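Local coordinates for hypothetical protein (Pseudomonas syringae pv. tomato, PDB 2OT9) that is of unknown function but belongs to the YaeQ family of the PDDEXK nuclease-like clan and holds meso-tartaric acid in a pocket in the crystal, at residues 33-37 against 38-42; 91-94 against 95-99; 108-111 against 112-115. All coordinates share one frame; numbering follows the deposited sequence.

Interaction 1: 33-37 against 38-42; sequences PSETE and ERMTV. With SRT (S,R meso-tartaric acid), chain C.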
ATOM      1  N   PRO A  33     -10.821  -0.842  13.829  1.00 25.53           N
ATOM      2  CA  PRO A  33     -11.718  -2.018  13.800  1.00 25.43           C
ATOM      3  C   PRO A  33     -12.299  -2.328  12.421  1.00 25.46           C
ATOM      4  O   PRO A  33     -12.543  -3.489  12.117  1.00 26.12           O
ATOM      5  CB  PRO A  33     -12.838  -1.636  14.765  1.00 25.29           C
ATOM      6  CG  PRO A  33     -12.231  -0.653  15.668  1.00 26.08           C
ATOM      7  CD  PRO A  33     -11.232   0.119  14.871  1.00 25.35           C
ATOM      8  N   SER A  34     -12.480  -1.308  11.585  1.00 25.03           N
ATOM      9  CA  SER A  34     -13.003  -1.486  10.226  1.00 24.31           C
ATOM     10  C   SER A  34     -11.955  -1.907   9.194  1.00 23.76           C
ATOM     11  O   SER A  34     -12.298  -2.240   8.059  1.00 23.95           O
ATOM     12  CB  SER A  34     -13.664  -0.202   9.747  1.00 24.10           C
ATOM     13  OG  SER A  34     -14.773   0.097  10.571  1.00 27.31           O
ATOM     14  N   GLU A  35     -10.689  -1.867   9.580  1.00 23.27           N
ATOM     15  CA  GLU A  35      -9.608  -2.280   8.699  1.00 23.22           C
ATOM     16  C   GLU A  35      -9.396  -3.781   8.835  1.00 22.41           C
ATOM     17  O   GLU A  35      -9.003  -4.264   9.899  1.00 22.00           O
ATOM     18  CB  GLU A  35      -8.309  -1.551   9.026  1.00 23.65           C
ATOM     19  CG  GLU A  35      -7.134  -2.016   8.160  1.00 24.70           C
ATOM     20  CD  GLU A  35      -5.971  -1.045   8.187  1.00 29.63           C
ATOM     21  OE1 GLU A  35      -5.713  -0.469   9.263  1.00 31.99           O
ATOM     22  OE2 GLU A  35      -5.310  -0.869   7.140  1.00 30.20           O
ATOM     23  N   THR A  36      -9.656  -4.516   7.756  1.00 21.13           N
ATOM     24  CA  THR A  36      -9.475  -5.969   7.787  1.00 19.76           C
ATOM     25  C   THR A  36      -7.986  -6.304   7.787  1.00 19.36           C
ATOM     26  O   THR A  36      -7.144  -5.448   7.451  1.00 18.83           O
ATOM     27  CB  THR A  36     -10.136  -6.667   6.585  1.00 19.99           C
ATOM     28  OG1 THR A  36      -9.558  -6.170   5.380  1.00 19.18           O
ATOM     29  CG2 THR A  36     -11.654  -6.458   6.581  1.00 19.34           C
ATOM     30  N   GLU A  37      -7.654  -7.544   8.156  1.00 18.59           N
ATOM     31  CA  GLU A  37      -6.267  -8.027   8.056  1.00 19.73           C
ATOM     32  C   GLU A  37      -5.749  -7.868   6.627  1.00 19.29           C
ATOM     33  O   GLU A  37      -4.596  -7.500   6.428  1.00 19.21           O
ATOM     34  CB  GLU A  37      -6.154  -9.499   8.505  1.00 20.04           C
ATOM     35  CG  GLU A  37      -6.249  -9.675  10.006  1.00 24.00           C
ATOM     36  CD  GLU A  37      -6.440 -11.141  10.434  1.00 25.95           C
ATOM     37  OE1 GLU A  37      -7.115 -11.926   9.720  1.00 27.69           O
ATOM     38  OE2 GLU A  37      -5.912 -11.494  11.505  1.00 28.03           O
ATOM     39  N   GLU A  38      -6.605  -8.142   5.639  1.00 19.60           N
ATOM     40  CA  GLU A  38      -6.239  -7.967   4.233  1.00 20.97           C
ATOM     41  C   GLU A  38      -5.881  -6.514   3.895  1.00 20.54           C
ATOM     42  O   GLU A  38      -4.879  -6.246   3.233  1.00 20.97           O
ATOM     43  CB  GLU A  38      -7.368  -8.479   3.328  1.00 20.42           C
ATOM     44  CG  GLU A  38      -7.448 -10.021   3.242  1.00 22.99           C
ATOM     45  CD  GLU A  38      -8.235 -10.682   4.378  1.00 27.93           C
ATOM     46  OE1 GLU A  38      -8.856  -9.983   5.240  1.00 26.57           O
ATOM     47  OE2 GLU A  38      -8.242 -11.940   4.400  1.00 28.43           O
ATOM     48  N   ARG A  39      -6.700  -5.575   4.353  1.00 20.79           N
ATOM     49  CA  ARG A  39      -6.440  -4.148   4.092  1.00 20.53           C
ATOM     50  C   ARG A  39      -5.120  -3.713   4.711  1.00 20.16           C
ATOM     51  O   ARG A  39      -4.283  -3.097   4.058  1.00 19.61           O
ATOM     52  CB  ARG A  39      -7.602  -3.283   4.615  1.00 21.00           C
ATOM     53  CG  ARG A  39      -7.394  -1.777   4.350  1.00 22.75           C
ATOM     54  CD  ARG A  39      -8.645  -0.955   4.705  1.00 22.52           C
ATOM     55  NE  ARG A  39      -9.729  -1.246   3.774  1.00 26.42           N
ATOM     56  CZ  ARG A  39      -9.938  -0.603   2.626  1.00 28.88           C
ATOM     57  NH1 ARG A  39      -9.170   0.423   2.286  1.00 29.20           N
ATOM     58  NH2 ARG A  39     -10.956  -0.957   1.835  1.00 29.88           N
HETATM   59  N   MSE A  40      -4.922  -4.043   5.982  1.00 21.06           N
HETATM   60  CA  MSE A  40      -3.654  -3.763   6.645  1.00 21.61           C
HETATM   61  C   MSE A  40      -2.468  -4.360   5.887  1.00 21.30           C
HETATM   62  O   MSE A  40      -1.447  -3.695   5.692  1.00 21.69           O
HETATM   63  CB  MSE A  40      -3.669  -4.297   8.078  1.00 22.25           C
HETATM   64  CG  MSE A  40      -2.255  -4.334   8.658  1.00 28.04           C
HETATM   65 SE   MSE A  40      -2.286  -4.293  10.593  0.45 30.47          SE
HETATM   66  CE  MSE A  40      -3.042  -2.530  10.700  1.00 33.11           C
ATOM     67  N   THR A  41      -2.599  -5.612   5.460  1.00 20.65           N
ATOM     68  CA  THR A  41      -1.542  -6.277   4.705  1.00 20.90           C
ATOM     69  C   THR A  41      -1.214  -5.558   3.398  1.00 21.19           C
ATOM     70  O   THR A  41      -0.047  -5.435   3.035  1.00 20.86           O
ATOM     71  CB  THR A  41      -1.902  -7.752   4.470  1.00 20.91           C
ATOM     72  OG1 THR A  41      -2.033  -8.383   5.760  1.00 21.72           O
ATOM     73  CG2 THR A  41      -0.836  -8.459   3.635  1.00 21.26           C
ATOM     74  N   VAL A  42      -2.237  -5.064   2.704  1.00 21.55           N
ATOM     75  CA  VAL A  42      -1.993  -4.259   1.505  1.00 20.99           C
ATOM     76  C   VAL A  42      -1.215  -2.974   1.861  1.00 21.76           C
ATOM     77  O   VAL A  42      -0.284  -2.595   1.138  1.00 22.01           O
ATOM     78  CB  VAL A  42      -3.296  -3.938   0.735  1.00 20.57           C
ATOM     79  CG1 VAL A  42      -2.972  -3.165  -0.542  1.00 21.03           C
ATOM     80  CG2 VAL A  42      -4.011  -5.257   0.329  1.00 19.82           C
TER
HETATM   81  O1  SRT C 201     -11.288   0.751  -0.381  1.00 36.00           O
HETATM   82  O11 SRT C 201     -13.033   2.055  -0.247  1.00 38.93           O
HETATM   83  C1  SRT C 201     -11.899   1.701   0.130  1.00 38.28           C
HETATM   84  C2  SRT C 201     -11.179   2.432   1.233  0.60 40.03           C
HETATM   85  O2  SRT C 201     -11.912   2.616   2.454  1.00 41.51           O
HETATM   86  C3  SRT C 201     -10.719   3.745   0.644  1.00 39.46           C
HETATM   87  O3  SRT C 201      -9.533   3.391  -0.074  1.00 36.89           O
HETATM   88  C4  SRT C 201     -10.465   4.796   1.707  0.60 39.48           C
HETATM   89  O4  SRT C 201      -9.871   4.517   2.784  1.00 40.20           O
HETATM   90  O41 SRT C 201     -10.874   5.951   1.462  0.60 39.08           O
HETATM   91  O   HOH W   1     -10.977  -3.337   5.374  1.00 21.49           O

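Interaction 2: 91-94 against 95-99; sequences RLTW and CSRRT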
ATOM      1  N   ARG A  91     -12.474  10.708  -5.487  1.00 25.23           N
ATOM      2  CA  ARG A  91     -11.459  10.763  -4.420  1.00 25.76           C
ATOM      3  C   ARG A  91     -10.060  10.800  -5.018  1.00 25.88           C
ATOM      4  O   ARG A  91      -9.215  11.605  -4.606  1.00 26.44           O
ATOM      5  CB  ARG A  91     -11.584   9.573  -3.449  1.00 25.96           C
ATOM      6  CG  ARG A  91     -10.527   9.645  -2.323  1.00 28.21           C
ATOM      7  CD  ARG A  91     -10.719   8.666  -1.167  1.00 32.41           C
ATOM      8  NE  ARG A  91      -9.591   8.789  -0.224  1.00 32.68           N
ATOM      9  CZ  ARG A  91      -9.515   9.673   0.770  1.00 33.86           C
ATOM     10  NH1 ARG A  91     -10.512  10.528   1.002  1.00 32.59           N
ATOM     11  NH2 ARG A  91      -8.437   9.688   1.559  1.00 32.36           N
ATOM     12  N   LEU A  92      -9.823   9.946  -6.009  1.00 26.10           N
ATOM     13  CA  LEU A  92      -8.552   9.960  -6.738  1.00 26.22           C
ATOM     14  C   LEU A  92      -8.302  11.302  -7.402  1.00 26.62           C
ATOM     15  O   LEU A  92      -7.176  11.790  -7.379  1.00 26.51           O
ATOM     16  CB  LEU A  92      -8.501   8.836  -7.781  1.00 26.07           C
ATOM     17  CG  LEU A  92      -8.384   7.442  -7.152  1.00 27.02           C
ATOM     18  CD1 LEU A  92      -8.501   6.373  -8.217  1.00 28.37           C
ATOM     19  CD2 LEU A  92      -7.077   7.261  -6.360  1.00 26.75           C
ATOM     20  N   THR A  93      -9.345  11.906  -7.979  1.00 26.40           N
ATOM     21  CA  THR A  93      -9.188  13.208  -8.628  1.00 27.86           C
ATOM     22  C   THR A  93      -8.739  14.270  -7.632  1.00 28.08           C
ATOM     23  O   THR A  93      -7.745  14.975  -7.872  1.00 29.51           O
ATOM     24  CB  THR A  93     -10.485  13.676  -9.332  1.00 27.72           C
ATOM     25  OG1 THR A  93     -10.852  12.706 -10.313  1.00 28.53           O
ATOM     26  CG2 THR A  93     -10.294  15.050 -10.000  1.00 28.21           C
ATOM     27  N   TRP A  94      -9.457  14.372  -6.520  1.00 28.01           N
ATOM     28  CA  TRP A  94      -9.175  15.408  -5.545  1.00 28.59           C
ATOM     29  C   TRP A  94      -7.897  15.204  -4.739  1.00 29.34           C
ATOM     30  O   TRP A  94      -7.178  16.170  -4.476  1.00 28.92           O
ATOM     31  CB  TRP A  94     -10.375  15.641  -4.633  1.00 27.98           C
ATOM     32  CG  TRP A  94     -11.485  16.369  -5.371  1.00 27.03           C
ATOM     33  CD1 TRP A  94     -11.345  17.398  -6.270  1.00 26.27           C
ATOM     34  CD2 TRP A  94     -12.887  16.120  -5.259  1.00 25.97           C
ATOM     35  NE1 TRP A  94     -12.597  17.810  -6.722  0.90 27.78           N
ATOM     36  CE2 TRP A  94     -13.552  17.029  -6.128  1.00 25.29           C
ATOM     37  CE3 TRP A  94     -13.650  15.196  -4.536  1.00 26.10           C
ATOM     38  CZ2 TRP A  94     -14.937  17.048  -6.266  1.00 27.24           C
ATOM     39  CZ3 TRP A  94     -15.026  15.225  -4.682  1.00 24.59           C
ATOM     40  CH2 TRP A  94     -15.648  16.132  -5.539  1.00 26.06           C
ATOM     41  N   CYS A  95      -7.618  13.965  -4.359  1.00 30.11           N
ATOM     42  CA  CYS A  95      -6.361  13.670  -3.680  1.00 32.37           C
ATOM     43  C   CYS A  95      -5.166  13.945  -4.581  1.00 31.78           C
ATOM     44  O   CYS A  95      -4.190  14.537  -4.130  1.00 32.99           O
ATOM     45  CB  CYS A  95      -6.337  12.240  -3.133  1.00 31.94           C
ATOM     46  SG  CYS A  95      -7.545  11.972  -1.785  1.00 38.71           S
ATOM     47  N   SER A  96      -5.254  13.559  -5.856  1.00 32.02           N
ATOM     48  CA  SER A  96      -4.143  13.710  -6.809  1.00 31.90           C
ATOM     49  C   SER A  96      -3.703  15.146  -6.989  1.00 32.68           C
ATOM     50  O   SER A  96      -2.544  15.406  -7.332  1.00 33.05           O
ATOM     51  CB  SER A  96      -4.478  13.105  -8.172  1.00 31.54           C
ATOM     52  OG  SER A  96      -5.463  13.873  -8.836  1.00 31.18           O
ATOM     53  N   ARG A  97      -4.636  16.071  -6.767  1.00 33.11           N
ATOM     54  CA  ARG A  97      -4.355  17.493  -6.791  1.00 33.77           C
ATOM     55  C   ARG A  97      -3.496  17.933  -5.602  1.00 33.89           C
ATOM     56  O   ARG A  97      -2.861  18.981  -5.666  1.00 34.75           O
ATOM     57  CB  ARG A  97      -5.670  18.291  -6.826  1.00 34.07           C
ATOM     58  CG  ARG A  97      -6.476  18.021  -8.081  1.00 34.61           C
ATOM     59  CD  ARG A  97      -7.760  18.830  -8.148  1.00 35.91           C
ATOM     60  NE  ARG A  97      -8.490  18.482  -9.365  1.00 36.23           N
ATOM     61  CZ  ARG A  97      -9.740  18.851  -9.639  1.00 36.40           C
ATOM     62  NH1 ARG A  97     -10.431  19.599  -8.780  1.00 35.09           N
ATOM     63  NH2 ARG A  97     -10.295  18.468 -10.783  1.00 35.31           N
ATOM     64  N   ARG A  98      -3.501  17.140  -4.531  1.00 34.02           N
ATOM     65  CA  ARG A  98      -2.780  17.452  -3.285  1.00 33.85           C
ATOM     66  C   ARG A  98      -1.309  16.980  -3.283  1.00 33.09           C
ATOM     67  O   ARG A  98      -0.556  17.336  -2.371  1.00 33.32           O
ATOM     68  CB  ARG A  98      -3.520  16.864  -2.067  1.00 34.04           C
ATOM     69  CG  ARG A  98      -4.716  17.678  -1.563  1.00 37.19           C
ATOM     70  CD  ARG A  98      -5.416  17.039  -0.344  1.00 39.41           C
ATOM     71  NE  ARG A  98      -4.686  17.241   0.918  1.00 41.43           N
ATOM     72  CZ  ARG A  98      -5.051  16.740   2.104  0.85 41.85           C
ATOM     73  NH1 ARG A  98      -4.310  16.974   3.179  1.00 42.55           N
ATOM     74  NH2 ARG A  98      -6.155  16.006   2.231  1.00 41.97           N
ATOM     75  N   THR A  99      -0.895  16.241  -4.318  1.00 31.94           N
ATOM     76  CA  THR A  99       0.393  15.503  -4.328  1.00 30.88           C
ATOM     77  C   THR A  99       1.055  15.535  -5.714  1.00 30.58           C
ATOM     78  O   THR A  99       0.390  15.791  -6.722  1.00 30.53           O
ATOM     79  CB  THR A  99       0.138  14.020  -3.918  1.00 30.70           C
ATOM     80  OG1 THR A  99       1.369  13.295  -3.779  1.00 30.31           O
ATOM     81  CG2 THR A  99      -0.762  13.321  -4.936  1.00 29.31           C
TER

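Interaction 3: 108-111 against 112-115; sequences GSLR and VWEG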
ATOM      1  N   GLY A 108      -9.339  -6.925  -3.899  1.00 26.87           N
ATOM      2  CA  GLY A 108     -10.714  -7.371  -4.019  1.00 28.06           C
ATOM      3  C   GLY A 108     -11.042  -7.592  -5.483  1.00 29.32           C
ATOM      4  O   GLY A 108     -10.186  -7.399  -6.361  1.00 29.82           O
ATOM      5  N   SER A 109     -12.286  -7.986  -5.730  1.00 29.53           N
ATOM      6  CA  SER A 109     -12.839  -8.145  -7.062  1.00 30.21           C
ATOM      7  C   SER A 109     -12.977  -6.773  -7.731  1.00 29.34           C
ATOM      8  O   SER A 109     -13.691  -5.899  -7.233  1.00 29.29           O
ATOM      9  CB  SER A 109     -14.205  -8.831  -6.957  1.00 30.54           C
ATOM     10  OG  SER A 109     -14.972  -8.648  -8.137  0.70 33.34           O
ATOM     11  N   LEU A 110     -12.277  -6.591  -8.845  1.00 28.75           N
ATOM     12  CA  LEU A 110     -12.173  -5.270  -9.476  1.00 28.24           C
ATOM     13  C   LEU A 110     -13.020  -5.065 -10.726  1.00 27.62           C
ATOM     14  O   LEU A 110     -13.019  -3.984 -11.297  1.00 25.85           O
ATOM     15  CB  LEU A 110     -10.701  -4.949  -9.768  1.00 28.46           C
ATOM     16  CG  LEU A 110      -9.769  -4.652  -8.588  1.00 29.29           C
ATOM     17  CD1 LEU A 110      -8.512  -4.011  -9.173  1.00 30.81           C
ATOM     18  CD2 LEU A 110     -10.398  -3.726  -7.527  1.00 25.72           C
ATOM     19  N   ARG A 111     -13.771  -6.079 -11.147  1.00 27.58           N
ATOM     20  CA  ARG A 111     -14.477  -5.966 -12.429  1.00 29.13           C
ATOM     21  C   ARG A 111     -15.431  -4.760 -12.546  1.00 28.88           C
ATOM     22  O   ARG A 111     -15.347  -3.978 -13.509  1.00 28.90           O
ATOM     23  CB  ARG A 111     -15.127  -7.303 -12.842  1.00 30.16           C
ATOM     24  CG  ARG A 111     -14.559  -7.876 -14.162  1.00 34.93           C
ATOM     25  CD  ARG A 111     -13.154  -8.508 -14.032  1.00 39.17           C
ATOM     26  NE  ARG A 111     -12.065  -7.530 -13.941  0.70 40.44           N
ATOM     27  CZ  ARG A 111     -10.896  -7.769 -13.345  1.00 41.89           C
ATOM     28  NH1 ARG A 111     -10.674  -8.952 -12.787  1.00 43.88           N
ATOM     29  NH2 ARG A 111      -9.946  -6.838 -13.302  1.00 42.23           N
ATOM     30  N   VAL A 112     -16.285  -4.559 -11.547  1.00 27.38           N
ATOM     31  CA  VAL A 112     -17.202  -3.429 -11.572  1.00 26.52           C
ATOM     32  C   VAL A 112     -16.449  -2.099 -11.337  1.00 25.61           C
ATOM     33  O   VAL A 112     -16.638  -1.127 -12.063  1.00 24.96           O
ATOM     34  CB  VAL A 112     -18.368  -3.624 -10.557  1.00 26.42           C
ATOM     35  CG1 VAL A 112     -19.212  -2.354 -10.441  1.00 28.00           C
ATOM     36  CG2 VAL A 112     -19.246  -4.801 -10.974  1.00 27.06           C
ATOM     37  N   TRP A 113     -15.578  -2.090 -10.338  1.00 24.69           N
ATOM     38  CA  TRP A 113     -14.768  -0.912  -9.991  1.00 24.68           C
ATOM     39  C   TRP A 113     -13.924  -0.375 -11.160  1.00 24.30           C
ATOM     40  O   TRP A 113     -13.980   0.821 -11.472  1.00 23.53           O
ATOM     41  CB  TRP A 113     -13.862  -1.262  -8.800  1.00 25.21           C
ATOM     42  CG  TRP A 113     -12.977  -0.139  -8.361  1.00 25.34           C
ATOM     43  CD1 TRP A 113     -13.290   0.850  -7.474  1.00 25.78           C
ATOM     44  CD2 TRP A 113     -11.640   0.118  -8.803  1.00 24.95           C
ATOM     45  NE1 TRP A 113     -12.219   1.698  -7.319  1.00 23.69           N
ATOM     46  CE2 TRP A 113     -11.199   1.279  -8.132  1.00 24.56           C
ATOM     47  CE3 TRP A 113     -10.772  -0.519  -9.703  1.00 25.40           C
ATOM     48  CZ2 TRP A 113      -9.932   1.820  -8.334  1.00 25.01           C
ATOM     49  CZ3 TRP A 113      -9.499   0.009  -9.893  1.00 26.53           C
ATOM     50  CH2 TRP A 113      -9.092   1.168  -9.206  1.00 26.66           C
ATOM     51  N   GLU A 114     -13.148  -1.247 -11.806  1.00 24.37           N
ATOM     52  CA  GLU A 114     -12.241  -0.802 -12.890  1.00 24.85           C
ATOM     53  C   GLU A 114     -13.032  -0.139 -14.025  1.00 24.74           C
ATOM     54  O   GLU A 114     -12.600   0.853 -14.606  1.00 24.53           O
ATOM     55  CB  GLU A 114     -11.388  -1.966 -13.401  1.00 24.94           C
ATOM     56  CG  GLU A 114     -12.167  -2.992 -14.225  1.00 28.96           C
ATOM     57  CD  GLU A 114     -11.466  -4.327 -14.384  1.00 33.76           C
ATOM     58  OE1 GLU A 114     -10.309  -4.502 -13.905  1.00 34.82           O
ATOM     59  OE2 GLU A 114     -12.096  -5.212 -14.999  1.00 38.41           O
ATOM     60  N   GLY A 115     -14.214  -0.678 -14.301  1.00 24.91           N
ATOM     61  CA  GLY A 115     -15.070  -0.193 -15.364  1.00 25.36           C
ATOM     62  C   GLY A 115     -15.563   1.214 -15.133  1.00 25.98           C
ATOM     63  O   GLY A 115     -15.725   1.976 -16.089  1.00 25.99           O
TER
HETATM   64  O   HOH W   2     -15.337  -4.505  -8.434  1.00 27.84           O

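Interaction 1: 33-37 against 38-42
Arg39, on the first turn of helix 37-49, runs back past the residues that lead into the helix and ends on a bound tartrate. Its CB sits 3.6 Å from OG1 of Thr36 and at a like distance from the carbonyl oxygen of that residue. Arg39 CG comes next, 3.6 Å from Glu35 OE2, and CD stays alongside CG of the same glutamate. Arg39 CG lies anti to its own backbone N (chi1 -179°); the chain stays extended to CD, and the bend at chi3 swings the guanidinium toward the tartrate. NE then gives its N-H to a water, 2.9 Å from Arg39 NE to the water oxygen; this water also accepts from Thr36 N and donates to Ser34 O, tying the arginine to the incoming loop. At the tip, Arg39 NH2 donates to tartrate O1 over 2.8 Å at a nearly straight 167°, with O1 at the edge of the guanidinium plane, while the bond from NH1 to O1 is weak. The hydroxyl O2 of the ligand lies over one guanidinium face.

The backbone beneath this arm is a classical N-cap: Thr36 stands just before the helix, and its OG1, turned in over the helix start by a chi1 of 60°, accepts from Arg39 N at 3.1 Å. The first helical bond follows from Met40 N to Thr36 O. One residue on, Glu37 O is gripped twice, by Thr41 N and by Thr41 OG1, 2.8 Å from Glu37 O, the two donors arriving on opposite faces of the carbonyl plane.

Glu35 crosses the side chain of selenomethionine Met40 at about a right angle, its OE1 lying 3.7 Å from the Met40 CE methyl. The carboxylate is held by a salt bridge to Arg43, one turn beyond Arg39.

Interaction 2: 91-94 against 95-99
The thiol of Cys95 lies over the guanidinium of Arg91, its SG 3.9 Å above the plane and centred on it. Farther back along the arginine, Cys95 SG is 3.8 Å from Arg91 CG: the Arg91 chain, extended from CG to NE, passes under the sulfur, which touches both CG and the guanidinium.

A second arginine, Arg97, packs on the preceding turn. It runs side by side with Thr93 and Trp94, pointing the same way; Thr93 CG2 lies over one face of its guanidinium, 3.5 Å from Arg97 NH2. Arg97 NH1 approaches the edge of the indole, 3.5 Å from Trp94 CD1, with the two planes 79° apart.

Helix 89-96 is the crossover helix of a beta-alpha-beta unit between strands 78-84 and 101-106, and these pairs lie at its C-terminal part. Regular bonds join Cys95 N to Arg91 O and Ser96 N to Leu92 O, whereas Arg97 N makes only weak ones, to Thr93 O and Trp94 O. With chi1 at 70° the Ser96 hydroxyl turns back to the preceding turn, and OG of Ser96 donates to Thr93 O at 2.7 Å, from above the carbonyl plane.

Farther out, Glu83 forms a salt bridge with Arg91 NH2 and Val64 O accepts from NH1, which probably helps hold the arginine beside the bound tartrate. Trp81 of strand 78-84 packs against Cys95 and Arg98.

Interaction 3: 108-111 against 112-115
Charge pairing joins Arg111 and Glu114, three residues apart at the start of helix 111-117. The salt bridge has two arms: NE of Arg111 meets OE2 of Glu114 at 2.5 Å, and Arg111 NH2 faces Glu114 OE1. Both distances are short, that of Arg111 NH2 to Glu114 OE1 very short, so the exact lengths are doubtful. Arg111 curls to make the bridge, while Glu114 reaches out with a chain extended beyond CG. The arginine has a chi1 of -118°, off the usual staggered positions, and bends at chi2 and chi3, curling its guanidinium round toward Glu114; a chi1 of 72° in Glu114 sends the carboxylate back toward the first residues of the turn. The planes of the two groups are 38° apart. NE points at OE2 almost within the guanidinium plane, yet reaches the carboxylate from above its plane.

Among the backbone bonds, Glu114 N donates to Leu110 O at 2.8 Å, closing the first turn. A water extends this start of the helix: it accepts from Trp113 N, with 3.1 Å between that nitrogen and the water oxygen, and donates to Ser109 O. It thereby links a main-chain N-H of the first turn to a carbonyl of the loop that leads in.

Apolar packing brings Leu110 against Trp113. The two side chains lie side by side and point the same way, with Leu110 CD2 3.9 Å from Trp113 CE3. The indole extends from the helix into the protein interior, where its NE1 is hydrogen-bonded to Pro87 O.

The segment follows strand 101-106 through a short loop. Its buried side rests on strand 127-131, through Ala131 against Leu110 and Ile129 against Trp113, while Gln86, in the loop between strand 78-84 and helix 89-96, touches both side chains.

In the fold
Along the chain the three contacts come in series: interaction 1 at the start of helix 37-49, interaction 2 at the end of helix 89-96, and interaction 3 at the start of helix 111-117. Their centres lie about 19 to 23 Å apart and none touches another. Strand 101-106, a member of the large mixed sheet, separates interactions 2 and 3 in sequence. The tartrate pocket links interactions 1 and 2, which supply Arg39 and Arg91; Val84, Gln86 and Pro87 complete it in part, and Gln86 and Pro87 also meet interaction 3. Two arginines from distant helices thus line one pocket that holds tartrate in the crystal, consistent with a site for an anion, whose biological ligand is not known.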